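Local coordinates for protein lysyl-trna-dependent l-ysyl-phosphatidylgycerol synthase (Bacillus licheniformis, PDB 4V36) that probably transfers lysine from lysyl-tRNA to the membrane lipid phosphatidylglycerol, a modification linked to bacterial resistance, at residues P155-S158 and R159-N163; L199-E202 and E203-V207. All coordinates share one frame; numbering follows the deposited sequence.

Interaction 1 (P155-S158 and R159-N163)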
# COMPACT_ATOMS: atom_id res chain seq x y z
N PRO A 155 -5.83 -11.61 -15.56
CA PRO A 155 -6.57 -10.72 -16.46
C PRO A 155 -6.47 -11.22 -17.91
O PRO A 155 -5.50 -11.89 -18.25
CB PRO A 155 -5.86 -9.38 -16.29
CG PRO A 155 -4.51 -9.72 -15.75
CD PRO A 155 -4.72 -10.93 -14.89
N PRO A 156 -7.47 -10.89 -18.75
CA PRO A 156 -8.62 -10.02 -18.47
C PRO A 156 -9.73 -10.72 -17.70
O PRO A 156 -9.88 -11.94 -17.78
CB PRO A 156 -9.09 -9.63 -19.87
CG PRO A 156 -8.78 -10.83 -20.69
CD PRO A 156 -7.50 -11.40 -20.13
N PHE A 157 -10.52 -9.94 -16.97
CA PHE A 157 -11.63 -10.48 -16.20
C PHE A 157 -12.97 -10.09 -16.82
O PHE A 157 -13.14 -8.96 -17.28
CB PHE A 157 -11.56 -10.01 -14.75
CG PHE A 157 -10.23 -10.26 -14.09
CD1 PHE A 157 -9.85 -11.55 -13.74
CD2 PHE A 157 -9.37 -9.21 -13.82
CE1 PHE A 157 -8.63 -11.78 -13.13
CE2 PHE A 157 -8.15 -9.44 -13.21
CZ PHE A 157 -7.78 -10.73 -12.87
N SER A 158 -13.91 -11.03 -16.82
CA SER A 158 -15.23 -10.78 -17.39
C SER A 158 -16.10 -9.99 -16.43
O SER A 158 -15.78 -9.85 -15.25
CB SER A 158 -15.92 -12.10 -17.74
OG SER A 158 -16.18 -12.86 -16.57
N ARG A 159 -17.22 -9.47 -16.94
CA ARG A 159 -18.15 -8.71 -16.13
C ARG A 159 -18.79 -9.60 -15.06
O ARG A 159 -19.02 -9.16 -13.93
CB ARG A 159 -19.24 -8.07 -17.00
CG ARG A 159 -20.33 -7.35 -16.23
CD ARG A 159 -19.75 -6.30 -15.29
NE ARG A 159 -18.97 -5.30 -16.01
CZ ARG A 159 -18.27 -4.34 -15.42
NH1 ARG A 159 -18.25 -4.24 -14.10
NH2 ARG A 159 -17.58 -3.47 -16.16
N GLU A 160 -19.06 -10.85 -15.42
CA GLU A 160 -19.64 -11.80 -14.48
C GLU A 160 -18.72 -12.02 -13.29
O GLU A 160 -19.17 -12.12 -12.15
CB GLU A 160 -19.94 -13.13 -15.17
CG GLU A 160 -20.52 -14.19 -14.25
CD GLU A 160 -20.89 -15.47 -14.98
OE1 GLU A 160 -20.81 -15.49 -16.23
OE2 GLU A 160 -21.24 -16.46 -14.30
N PHE A 161 -17.42 -12.08 -13.56
CA PHE A 161 -16.42 -12.26 -12.52
C PHE A 161 -16.32 -11.02 -11.65
O PHE A 161 -16.26 -11.11 -10.42
CB PHE A 161 -15.06 -12.60 -13.13
CG PHE A 161 -14.00 -12.91 -12.11
CD1 PHE A 161 -14.06 -14.07 -11.37
CD2 PHE A 161 -12.94 -12.04 -11.91
CE1 PHE A 161 -13.08 -14.36 -10.43
CE2 PHE A 161 -11.97 -12.32 -10.98
CZ PHE A 161 -12.03 -13.48 -10.24
N LEU A 162 -16.29 -9.85 -12.28
CA LEU A 162 -16.20 -8.58 -11.57
C LEU A 162 -17.45 -8.33 -10.72
O LEU A 162 -17.36 -7.78 -9.62
CB LEU A 162 -15.98 -7.43 -12.55
CG LEU A 162 -14.66 -7.46 -13.31
CD1 LEU A 162 -14.56 -6.29 -14.28
CD2 LEU A 162 -13.48 -7.47 -12.35
N ASN A 163 -18.61 -8.72 -11.24
CA ASN A 163 -19.86 -8.59 -10.50
C ASN A 163 -19.82 -9.39 -9.20
O ASN A 163 -20.30 -8.92 -8.16
CB ASN A 163 -21.04 -9.05 -11.35
CG ASN A 163 -21.45 -8.02 -12.38
OD1 ASN A 163 -21.13 -6.84 -12.25
ND2 ASN A 163 -22.18 -8.46 -13.40
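The rings of Phe-157 and Phe-161 lie side by side at the N-terminal end of helix 159-173, where the chain enters the helix through an N-cap. Their planes are near parallel, 24° apart, but the rings are slid so far that they barely overlap; the centroids are 5.4 Å apart. CD1 of Phe-157 meets CE2 of Phe-161 at 3.6 Å. CA of Pro-155 sits over one face of the Phe-157 ring, toward its rim. Phe-161 reaches back to Phe-157 because its CG is anti to the backbone N (chi1 -176°). CD2 of Leu-162 adds a looser apolar contact, 4.0 Å from CB of Phe-157. Outside the two segments, the side chain of Phe-157 touches Ile-196 and that of Phe-161 touches Val-198, both in strand 196-200. The guanidinium of Arg-159 forms a salt bridge with Glu-188 through its NH1. Ser-158 is the N-cap residue. Its OG accepts a weak capping bond from the N of Phe-161 at 3.3 Å. Its carbonyl starts the helical bonding: Leu-162 N donates to Ser-158 O at 3.0 Å, with an N-H...O angle of 161°.

Interaction 2 (L199-E202 and E203-V207); sequences LKSE and EGEIV
Lys-200 and Ile-206 face each other as an antiparallel non-hydrogen-bonded pair in a beta hairpin closed by a type I turn from Ser-201 to Gly-204. Backbone bonds flank this pair. Val-207 N donates to Leu-199 O at 2.9 Å in a nearly straight bond, and Ser-201 N donates to Glu-205 O at 3.0 Å. Within the turn, Gly-204 N donates to Ser-201 O at 3.1 Å. Gly-204 has positive phi (84°) as the last residue of the turn. The side-chain bonds centre on Ser-201. Its OG stands between the backbone N and the carbonyl carbon (chi1 60°). There it accepts from Glu-205 N at 3.3 Å and donates to OE1 of Glu-203 at 3.2 Å. The Glu-203 chain bends at chi2 to bring its carboxylate back to this hydroxyl. Glu-205 OE2 forms a salt bridge with Lys-231. Van der Waals contacts are looser. The aliphatic part of the extended Lys-200 chain crosses Ile-206 obliquely, with CE 3.9 Å from CG1. The apolar pair is Leu-199 and Val-207, CD2 to CG2 4.2 Å. Leu-199 packs on helix 236-251, Ile-206 packs on helix 159-173, and Lys-200 bonds through its backbone to Thr-149, at the start of edge strand 149-153.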
# COMPACT_ATOMS: atom_id res chain seq x y z
N LEU A 199 -11.01 -16.80 -2.86
CA LEU A 199 -11.29 -17.95 -2.01
C LEU A 199 -12.72 -18.41 -2.22
O LEU A 199 -13.67 -17.66 -1.96
CB LEU A 199 -11.05 -17.61 -0.54
CG LEU A 199 -11.14 -18.79 0.43
CD1 LEU A 199 -9.97 -19.74 0.21
CD2 LEU A 199 -11.19 -18.32 1.88
N LYS A 200 -12.89 -19.63 -2.70
CA LYS A 200 -14.21 -20.17 -2.99
C LYS A 200 -14.63 -21.23 -1.98
O LYS A 200 -13.80 -21.94 -1.43
CB LYS A 200 -14.25 -20.76 -4.40
CG LYS A 200 -14.07 -19.74 -5.52
CD LYS A 200 -14.19 -20.42 -6.88
CE LYS A 200 -14.06 -19.42 -8.01
NZ LYS A 200 -14.18 -20.08 -9.34
N SER A 201 -15.94 -21.33 -1.75
CA SER A 201 -16.49 -22.37 -0.90
C SER A 201 -16.60 -23.67 -1.69
O SER A 201 -16.15 -23.75 -2.84
CB SER A 201 -17.86 -21.96 -0.36
OG SER A 201 -18.77 -21.72 -1.42
N GLU A 202 -17.19 -24.69 -1.08
CA GLU A 202 -17.40 -25.97 -1.76
C GLU A 202 -18.35 -25.82 -2.94
O GLU A 202 -18.19 -26.49 -3.96
CB GLU A 202 -17.95 -27.01 -0.78
CG GLU A 202 -16.92 -27.57 0.17
CD GLU A 202 -17.50 -28.60 1.11
OE1 GLU A 202 -18.74 -28.60 1.29
OE2 GLU A 202 -16.73 -29.42 1.67
N GLU A 203 -19.33 -24.94 -2.80
CA GLU A 203 -20.32 -24.71 -3.84
C GLU A 203 -19.75 -23.85 -4.96
O GLU A 203 -20.43 -23.57 -5.96
CB GLU A 203 -21.58 -24.05 -3.26
CG GLU A 203 -22.33 -24.90 -2.24
CD GLU A 203 -21.69 -24.89 -0.87
OE1 GLU A 203 -20.74 -24.11 -0.65
OE2 GLU A 203 -22.15 -25.66 0.01
N GLY A 204 -18.51 -23.42 -4.80
CA GLY A 204 -17.84 -22.61 -5.81
C GLY A 204 -18.16 -21.14 -5.69
O GLY A 204 -17.95 -20.37 -6.63
N GLU A 205 -18.69 -20.74 -4.54
CA GLU A 205 -19.05 -19.35 -4.32
C GLU A 205 -17.87 -18.55 -3.77
O GLU A 205 -17.29 -18.90 -2.75
CB GLU A 205 -20.24 -19.24 -3.36
CG GLU A 205 -20.71 -17.82 -3.13
CD GLU A 205 -21.81 -17.72 -2.09
OE1 GLU A 205 -22.09 -18.75 -1.43
OE2 GLU A 205 -22.39 -16.63 -1.94
N ILE A 206 -17.53 -17.47 -4.46
CA ILE A 206 -16.45 -16.59 -4.04
C ILE A 206 -16.83 -15.85 -2.76
O ILE A 206 -17.80 -15.09 -2.74
CB ILE A 206 -16.10 -15.56 -5.13
CG1 ILE A 206 -15.71 -16.27 -6.43
CG2 ILE A 206 -14.99 -14.63 -4.67
CD1 ILE A 206 -15.38 -15.33 -7.57
N VAL A 207 -16.06 -16.08 -1.70
CA VAL A 207 -16.34 -15.44 -0.42
C VAL A 207 -15.27 -14.42 -0.04
O VAL A 207 -15.42 -13.70 0.94
CB VAL A 207 -16.46 -16.48 0.72
CG1 VAL A 207 -17.53 -17.51 0.38
CG2 VAL A 207 -15.12 -17.15 0.97

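In the fold
Interaction 1 comes first along the chain and interaction 2 follows it; their centres are about 16 Å apart. Interaction 1 caps the start of helix 159-173, after strand 149-153. Interaction 2 closes the hairpin of strands 196-200 and 206-213, next to that strand in the same mixed sheet. The two touch directly: CE1 of Phe-161 packs on CD1 of Ile-206 at 3.8 Å, joining the first turn of the helix to the hairpin. Both belong to the C-terminal lysyltransferase family region, of the acetyltransferase clan. The Ile-206 side chain is about 14 Å from the bound lysine amide, and none of the residues of interactions 1 and 2 is among those lining its pocket.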